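Side-chain contacts in periplasmic protein (Legionella pneumophila subsp. pneumophila, PDB 4FGQ), which acts as a calcium-dependent periplasmic protease of the bacterial transglutaminase-like cysteine proteinase family (clan CA), probably cleaving other proteins: residues Asn33-Asp36 / Ser37-Lys41; Val43-Gln46 / Leu47-Val50; Phe89-Ile92 / Lys93-Leu97; Lys26-Thr29 / Ala30-Asn33. All blocks are in the same frame, centred on the assembly; numbering follows the deposited sequence.

Contact 1. Residues Asn33-Asp36 / Ser37-Lys41; sequences NLID and SLKKK
The helix that carries N33 runs out here into a type II beta turn from L38 to K41: the N of S37 still meets the O of N33 at 2.9 Å in an i to i+4 bond, whereas the N of L38 turns mainly to the O of I35, at 3.3 Å. This is the C-terminal end of helix 22-38, where the bonds become weaker and less regular. The carbonyl of I35 also takes a weak bond from the N of K39, so one oxygen serves two successive amides as the coil opens. K40, with positive phi, occupies the third position of the turn.

The side chain of S37 adds a further bond here. With OG held between the backbone N and the carbonyl carbon (chi1 79°), the hydroxyl folds back and donates to the O of L34 at 2.9 Å; that oxygen also receives a weak bond from the N of L38. On the side facing helices 43-55 and 86-100, L34 and L38 meet at a slant, methyl against methyl, CD1 to CD1 at 3.7 Å, and both pack on those two helices. K39 stretches back along the helix, its CE 4.0 Å from CG2 of I35. Its NZ stays 4.0 Å from OD1 of D36, a separation beyond a salt bridge, at which the opposite charges probably still attract. K41 instead folds its chain at chi2 (-56°), and its NZ comes in from above the carbonyl plane to bond the O of S37 at 3.1 Å.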
# COMPACT_ATOMS: atom_id res chain seq x y z
N ASN A 33 15.94 4.68 -3.26
CA ASN A 33 16.22 5.18 -4.60
C ASN A 33 14.93 5.40 -5.39
O ASN A 33 14.81 6.37 -6.14
CB ASN A 33 17.18 4.26 -5.37
CG ASN A 33 18.60 4.29 -4.79
OD1 ASN A 33 18.96 5.20 -4.05
ND2 ASN A 33 19.40 3.28 -5.15
N LEU A 34 13.95 4.50 -5.21
CA LEU A 34 12.64 4.65 -5.85
C LEU A 34 11.99 5.96 -5.44
O LEU A 34 11.54 6.74 -6.30
CB LEU A 34 11.72 3.48 -5.45
CG LEU A 34 10.26 3.56 -5.91
CD1 LEU A 34 10.14 3.20 -7.37
CD2 LEU A 34 9.37 2.66 -5.06
N ILE A 35 11.95 6.22 -4.14
CA ILE A 35 11.32 7.45 -3.64
C ILE A 35 12.04 8.68 -4.20
O ILE A 35 11.39 9.59 -4.70
CB ILE A 35 11.28 7.49 -2.10
CG1 ILE A 35 10.30 6.43 -1.59
CG2 ILE A 35 10.84 8.87 -1.62
CD1 ILE A 35 10.40 6.17 -0.10
N ASP A 36 13.37 8.69 -4.15
CA ASP A 36 14.12 9.81 -4.69
C ASP A 36 13.84 10.04 -6.17
O ASP A 36 13.70 11.19 -6.62
CB ASP A 36 15.63 9.60 -4.49
CG ASP A 36 16.14 10.24 -3.21
OD1 ASP A 36 15.45 11.12 -2.65
OD2 ASP A 36 17.26 9.87 -2.77
N SER A 37 13.74 8.95 -6.92
CA SER A 37 13.60 9.00 -8.38
C SER A 37 12.22 9.48 -8.82
O SER A 37 12.06 9.98 -9.93
CB SER A 37 13.90 7.64 -9.01
OG SER A 37 12.79 6.76 -8.90
N LEU A 38 11.23 9.33 -7.94
CA LEU A 38 9.85 9.64 -8.32
C LEU A 38 9.37 11.01 -7.86
O LEU A 38 8.31 11.46 -8.28
CB LEU A 38 8.88 8.57 -7.81
CG LEU A 38 9.02 7.20 -8.48
CD1 LEU A 38 8.04 6.23 -7.84
CD2 LEU A 38 8.77 7.33 -9.97
N LYS A 39 10.12 11.68 -7.00
CA LYS A 39 9.78 13.05 -6.64
C LYS A 39 9.74 13.94 -7.88
O LYS A 39 10.63 13.85 -8.73
CB LYS A 39 10.76 13.60 -5.60
CG LYS A 39 10.64 12.91 -4.24
CD LYS A 39 11.62 13.49 -3.24
CE LYS A 39 11.46 12.82 -1.87
NZ LYS A 39 12.52 13.23 -0.91
N LYS A 40 8.70 14.76 -7.98
CA LYS A 40 8.55 15.72 -9.08
C LYS A 40 8.40 15.05 -10.46
O LYS A 40 8.78 15.61 -11.48
CB LYS A 40 9.71 16.73 -9.09
CG LYS A 40 9.81 17.52 -7.79
CD LYS A 40 11.07 18.38 -7.74
CE LYS A 40 11.16 19.15 -6.44
NZ LYS A 40 9.96 20.01 -6.23
N LYS A 41 7.82 13.86 -10.46
CA LYS A 41 7.49 13.17 -11.70
C LYS A 41 5.98 13.20 -11.86
O LYS A 41 5.26 13.46 -10.90
CB LYS A 41 8.00 11.73 -11.65
CG LYS A 41 9.52 11.62 -11.55
CD LYS A 41 10.22 12.35 -12.70
CE LYS A 41 11.71 12.05 -12.74
NZ LYS A 41 12.43 12.57 -11.55

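Contact 2. Residues Val43-Gln46 / Leu47-Val50; sequences VKIQ and LEKV
K44 and E48 are brought together by unlike torsions: K44 starts with CG anti to its N (chi1 169°) but bends at chi2 (89°) and at both torsions beyond it, whereas E48 turns CG anti to its carbonyl carbon and then runs straight out. The bent lysine lays its methylene groups along the carboxylate, with CD 3.6 Å from OE2 of E48, before NZ closes a salt bridge to the same OE2 at 3.2 Å. The ammonium arrives from above the carboxylate plane, 38° out of it. The course of E48 also brings its CG to 3.2 Å from the O of K44, whose backbone bond to the N of E48 links the same two residues.

Next to this, I45 lies alongside K49 and points the same way. Its CG2 touches the extended lysine chain at CE, 3.7 Å away, so the methylenes of K49 give the isoleucine an apolar wall. The other branch, through CD1, reaches to 4.0 Å from OE1 of E48.

On the flank facing strand 119-126, V43 CG1 rests 4.0 Å from L47 CD1, and both residues lean on F126 of that strand; L47 and V50 also reach L97 of helix 86-100. Buried Q46 has its NE2 satisfied by the O of L38, tying the start of this helix to the end of the preceding one.

A regular i to i+4 spacing, with a Lys-Glu salt bridge on the solvent side and L47 and V50 turned to the core, is the pattern of an amphipathic helix packed on a protein core, here helix 43-55.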
# COMPACT_ATOMS: atom_id res chain seq x y z
N VAL A 43 2.14 12.37 -11.89
CA VAL A 43 1.40 11.52 -10.96
C VAL A 43 1.16 10.12 -11.52
O VAL A 43 1.27 9.12 -10.81
CB VAL A 43 0.05 12.19 -10.56
CG1 VAL A 43 -0.86 11.22 -9.79
CG2 VAL A 43 0.30 13.41 -9.71
N LYS A 44 0.84 10.05 -12.81
CA LYS A 44 0.58 8.75 -13.42
C LYS A 44 1.82 7.84 -13.34
O LYS A 44 1.70 6.65 -13.05
CB LYS A 44 0.16 8.93 -14.88
CG LYS A 44 0.13 7.66 -15.66
CD LYS A 44 -1.21 6.98 -15.55
CE LYS A 44 -1.90 6.98 -16.91
NZ LYS A 44 -1.10 6.27 -17.95
N ILE A 45 2.99 8.43 -13.56
CA ILE A 45 4.26 7.70 -13.48
C ILE A 45 4.55 7.29 -12.04
O ILE A 45 5.02 6.18 -11.77
CB ILE A 45 5.43 8.56 -14.03
CG1 ILE A 45 5.26 8.80 -15.53
CG2 ILE A 45 6.77 7.90 -13.73
CD1 ILE A 45 5.31 7.53 -16.38
N GLN A 46 4.25 8.18 -11.09
CA GLN A 46 4.46 7.86 -9.69
C GLN A 46 3.60 6.67 -9.30
O GLN A 46 4.09 5.75 -8.65
CB GLN A 46 4.13 9.07 -8.80
CG GLN A 46 5.06 10.27 -9.06
CD GLN A 46 4.63 11.48 -8.24
OE1 GLN A 46 3.43 11.72 -8.08
NE2 GLN A 46 5.59 12.23 -7.72
N LEU A 47 2.33 6.69 -9.70
CA LEU A 47 1.42 5.57 -9.40
C LEU A 47 1.92 4.27 -10.03
O LEU A 47 2.00 3.21 -9.37
CB LEU A 47 0.01 5.88 -9.90
CG LEU A 47 -0.73 7.02 -9.21
CD1 LEU A 47 -2.00 7.41 -9.96
CD2 LEU A 47 -1.08 6.61 -7.79
N GLU A 48 2.28 4.35 -11.30
CA GLU A 48 2.70 3.16 -12.04
C GLU A 48 3.97 2.52 -11.48
O GLU A 48 4.05 1.30 -11.32
CB GLU A 48 2.89 3.49 -13.51
CG GLU A 48 1.59 3.70 -14.25
CD GLU A 48 1.80 4.06 -15.70
OE1 GLU A 48 2.97 4.30 -16.10
OE2 GLU A 48 0.79 4.10 -16.45
N LYS A 49 4.95 3.35 -11.16
CA LYS A 49 6.23 2.83 -10.72
C LYS A 49 6.23 2.36 -9.26
O LYS A 49 6.89 1.38 -8.92
CB LYS A 49 7.36 3.82 -11.02
CG LYS A 49 7.61 3.95 -12.52
CD LYS A 49 8.78 4.87 -12.84
CE LYS A 49 8.97 4.99 -14.35
NZ LYS A 49 10.08 5.91 -14.74
N VAL A 50 5.46 3.02 -8.38
CA VAL A 50 5.32 2.49 -7.03
C VAL A 50 4.57 1.16 -7.10
O VAL A 50 4.94 0.17 -6.45
CB VAL A 50 4.59 3.48 -6.10
CG1 VAL A 50 4.30 2.83 -4.74
CG2 VAL A 50 5.44 4.72 -5.93

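Contact 3. Residues Phe89-Ile92 / Lys93-Leu97; sequences FAII and KYFTL
The carbonyl oxygen of I92 is gripped twice by T96, by OG1 at 2.8 Å and by the backbone N at 3.0 Å, the two donors reaching it from opposite faces of the carbonyl plane. Turning OG1 anti to the carbonyl carbon (chi1 -60°) sets the threonine hydroxyl back over the preceding turn. There it also meets NE1 of W31, so this buried hydroxyl has partners on two helices.

One residue earlier in each segment, I91 and F95 lie side by side. CG2 of I91 sits in the plane of the F95 ring, at its edge, 3.9 Å from CD2. A face of the same ring is taken by the neighbouring Y94, whose CD2 stands 3.8 Å above the plane over the ring centre. The phenol then leads away from the helix to bond S104 OG and A161 N through its OH.

K93 runs extended past the carbonyl of F89, with K93 CG 3.2 Å from F89 O, and CE comes up to the edge of the F89 ring. Its buried ammonium ends between N51 and N55, which accept hydrogen bonds from NZ through their OD1 atoms.

Helix 86-100, whose first turn holds E87 and D88, calcium ligands in a structure of this protein although no ion is bound here, thus lies in the middle of the protein: F89, I92, T96 and L97 face helix 43-55, I92 and F95 also touch helix 75-81, and I91 and F95 pack against helix 183-192.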
# COMPACT_ATOMS: atom_id res chain seq x y z
N PHE A 89 0.82 -5.17 0.85
CA PHE A 89 1.21 -4.52 -0.41
C PHE A 89 0.56 -3.15 -0.53
O PHE A 89 1.20 -2.17 -0.92
CB PHE A 89 0.77 -5.36 -1.62
CG PHE A 89 1.74 -6.45 -2.02
CD1 PHE A 89 1.96 -7.55 -1.21
CD2 PHE A 89 2.38 -6.40 -3.26
CE1 PHE A 89 2.82 -8.57 -1.58
CE2 PHE A 89 3.25 -7.43 -3.65
CZ PHE A 89 3.48 -8.50 -2.80
N ALA A 90 -0.73 -3.08 -0.19
CA ALA A 90 -1.45 -1.82 -0.32
C ALA A 90 -0.91 -0.77 0.65
O ALA A 90 -0.80 0.42 0.31
CB ALA A 90 -2.95 -2.03 -0.10
N ILE A 91 -0.54 -1.22 1.84
CA ILE A 91 -0.01 -0.33 2.87
C ILE A 91 1.33 0.30 2.48
O ILE A 91 1.51 1.52 2.59
CB ILE A 91 0.09 -1.05 4.23
CG1 ILE A 91 -1.32 -1.31 4.78
CG2 ILE A 91 0.95 -0.24 5.20
CD1 ILE A 91 -1.36 -2.36 5.90
N ILE A 92 2.28 -0.50 1.99
CA ILE A 92 3.57 0.07 1.61
C ILE A 92 3.45 0.95 0.36
O ILE A 92 4.13 1.97 0.25
CB ILE A 92 4.71 -0.99 1.52
CG1 ILE A 92 6.05 -0.28 1.30
CG2 ILE A 92 4.44 -2.00 0.42
CD1 ILE A 92 7.27 -1.12 1.69
N LYS A 93 2.56 0.58 -0.56
CA LYS A 93 2.32 1.44 -1.73
C LYS A 93 1.80 2.80 -1.29
O LYS A 93 2.22 3.83 -1.82
CB LYS A 93 1.34 0.78 -2.69
CG LYS A 93 1.95 -0.38 -3.49
CD LYS A 93 0.88 -1.06 -4.34
CE LYS A 93 1.37 -2.39 -4.92
NZ LYS A 93 0.28 -3.03 -5.72
N TYR A 94 0.86 2.78 -0.34
CA TYR A 94 0.28 4.01 0.19
C TYR A 94 1.36 4.91 0.79
O TYR A 94 1.50 6.07 0.39
CB TYR A 94 -0.80 3.69 1.24
CG TYR A 94 -1.19 4.91 2.07
CD1 TYR A 94 -2.03 5.89 1.55
CD2 TYR A 94 -0.69 5.07 3.35
CE1 TYR A 94 -2.38 7.02 2.33
CE2 TYR A 94 -1.01 6.18 4.12
CZ TYR A 94 -1.85 7.15 3.60
OH TYR A 94 -2.16 8.24 4.38
N PHE A 95 2.13 4.40 1.74
CA PHE A 95 3.12 5.25 2.40
C PHE A 95 4.19 5.75 1.42
O PHE A 95 4.67 6.88 1.53
CB PHE A 95 3.75 4.54 3.60
CG PHE A 95 2.88 4.58 4.82
CD1 PHE A 95 2.66 5.79 5.48
CD2 PHE A 95 2.28 3.43 5.31
CE1 PHE A 95 1.85 5.85 6.61
CE2 PHE A 95 1.47 3.48 6.44
CZ PHE A 95 1.25 4.69 7.09
N THR A 96 4.52 4.92 0.45
CA THR A 96 5.56 5.29 -0.50
C THR A 96 5.06 6.40 -1.43
O THR A 96 5.78 7.35 -1.71
CB THR A 96 6.02 4.08 -1.32
OG1 THR A 96 6.55 3.10 -0.42
CG2 THR A 96 7.12 4.47 -2.30
N LEU A 97 3.80 6.29 -1.86
CA LEU A 97 3.21 7.34 -2.70
C LEU A 97 3.10 8.67 -1.96
O LEU A 97 3.34 9.73 -2.55
CB LEU A 97 1.86 6.90 -3.27
CG LEU A 97 2.07 5.95 -4.47
CD1 LEU A 97 0.82 5.11 -4.71
CD2 LEU A 97 2.44 6.76 -5.74

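Contact 4. Residues Lys26-Thr29 / Ala30-Asn33; sequences KRFT and AWGN
F28 and W31, three residues apart, send their rings out from the same side of the helix, pointing the same way. CD1 of F28 meets the six-membered edge of the indole in the indole plane, 4.0 Å from CE3, and CE1 follows at 4.1 Å from CZ3 of W31. W31 swings CG anti to its backbone N (chi1 -176°), which leans the indole back toward F28, whose own CG lies anti to its carbonyl carbon and whose ring meets the indole from there. NE1 of W31 hydrogen-bonds OG1 of T96 on helix 86-100.

T29 and N33 likewise run side by side on the more exposed flank. The methyl CG2 of T29 lies 3.6 Å from ND2 of N33, and their backbones are joined by N33 N to T29 O at 2.9 Å. The carbonyl O of F28 receives the N of G32 at 3.0 Å.

At this level of helix 22-38, F28 and W31 pack against helix 10-17 and helix 75-81, with W31 meeting F54 of helix 43-55 edge-to-face, while NE of R27 donates to the O of I79 in helix 75-81.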
# COMPACT_ATOMS: atom_id res chain seq x y z
N LYS A 26 19.95 -4.37 0.20
CA LYS A 26 19.66 -3.95 -1.17
C LYS A 26 18.21 -3.52 -1.37
O LYS A 26 17.95 -2.62 -2.16
CB LYS A 26 20.00 -5.05 -2.18
CG LYS A 26 21.49 -5.29 -2.36
CD LYS A 26 21.74 -6.29 -3.48
CE LYS A 26 23.20 -6.31 -3.87
NZ LYS A 26 24.08 -6.24 -2.68
N ARG A 27 17.28 -4.17 -0.69
CA ARG A 27 15.87 -3.80 -0.82
C ARG A 27 15.60 -2.42 -0.22
O ARG A 27 14.85 -1.63 -0.80
CB ARG A 27 14.94 -4.85 -0.19
CG ARG A 27 14.85 -6.14 -1.00
CD ARG A 27 13.66 -7.03 -0.59
NE ARG A 27 13.69 -7.48 0.81
CZ ARG A 27 14.38 -8.52 1.27
NH1 ARG A 27 15.14 -9.24 0.45
NH2 ARG A 27 14.32 -8.83 2.56
N PHE A 28 16.20 -2.14 0.93
CA PHE A 28 16.05 -0.81 1.54
C PHE A 28 16.62 0.27 0.62
O PHE A 28 15.97 1.28 0.36
CB PHE A 28 16.71 -0.75 2.92
CG PHE A 28 15.84 -1.29 4.03
CD1 PHE A 28 14.72 -0.59 4.46
CD2 PHE A 28 16.14 -2.50 4.64
CE1 PHE A 28 13.92 -1.08 5.48
CE2 PHE A 28 15.34 -3.00 5.66
CZ PHE A 28 14.23 -2.29 6.08
N THR A 29 17.82 0.04 0.11
CA THR A 29 18.45 1.01 -0.78
C THR A 29 17.61 1.24 -2.03
O THR A 29 17.46 2.38 -2.49
CB THR A 29 19.86 0.57 -1.17
OG1 THR A 29 20.68 0.53 0.01
CG2 THR A 29 20.48 1.53 -2.18
N ALA A 30 17.04 0.17 -2.56
CA ALA A 30 16.20 0.26 -3.75
C ALA A 30 14.92 1.05 -3.49
O ALA A 30 14.47 1.81 -4.35
CB ALA A 30 15.87 -1.14 -4.26
N TRP A 31 14.34 0.86 -2.31
CA TRP A 31 13.14 1.58 -1.89
C TRP A 31 13.45 3.08 -1.79
O TRP A 31 12.68 3.92 -2.27
CB TRP A 31 12.69 1.03 -0.54
CG TRP A 31 11.43 1.59 0.01
CD1 TRP A 31 10.40 2.17 -0.68
CD2 TRP A 31 11.05 1.59 1.39
NE1 TRP A 31 9.40 2.55 0.21
CE2 TRP A 31 9.78 2.20 1.47
CE3 TRP A 31 11.67 1.14 2.56
CZ2 TRP A 31 9.12 2.37 2.69
CZ3 TRP A 31 11.00 1.31 3.77
CH2 TRP A 31 9.75 1.92 3.82
N GLY A 32 14.57 3.41 -1.15
CA GLY A 32 14.99 4.79 -1.03
C GLY A 32 15.26 5.42 -2.39
O GLY A 32 14.86 6.56 -2.64
N ASN A 33 15.94 4.68 -3.26
CA ASN A 33 16.22 5.18 -4.60
C ASN A 33 14.93 5.40 -5.39
O ASN A 33 14.81 6.37 -6.14
CB ASN A 33 17.18 4.26 -5.37
CG ASN A 33 18.60 4.29 -4.79
OD1 ASN A 33 18.96 5.20 -4.05
ND2 ASN A 33 19.40 3.28 -5.15

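Along the chain the order is contact 4, contact 1, contact 2, contact 3. Contacts 4 and 1 are successive parts of helix 22-38, sharing N33, with centres 12 Å apart; the turn at its end leads into helix 43-55 and contact 2. Contact 3, on helix 86-100, lies only about 3 Å from the centre of the chain, with the other three centres 12 to 15 Å from its own. It touches each of them: T96 reaches contacts 1 and 4, and L97 reaches contact 2. Contacts 2 and 4 do not touch. The buried helix thus packs against both other helices; E87 and D88, near its start, are calcium ligands in a structure of this protein, with no ion bound here.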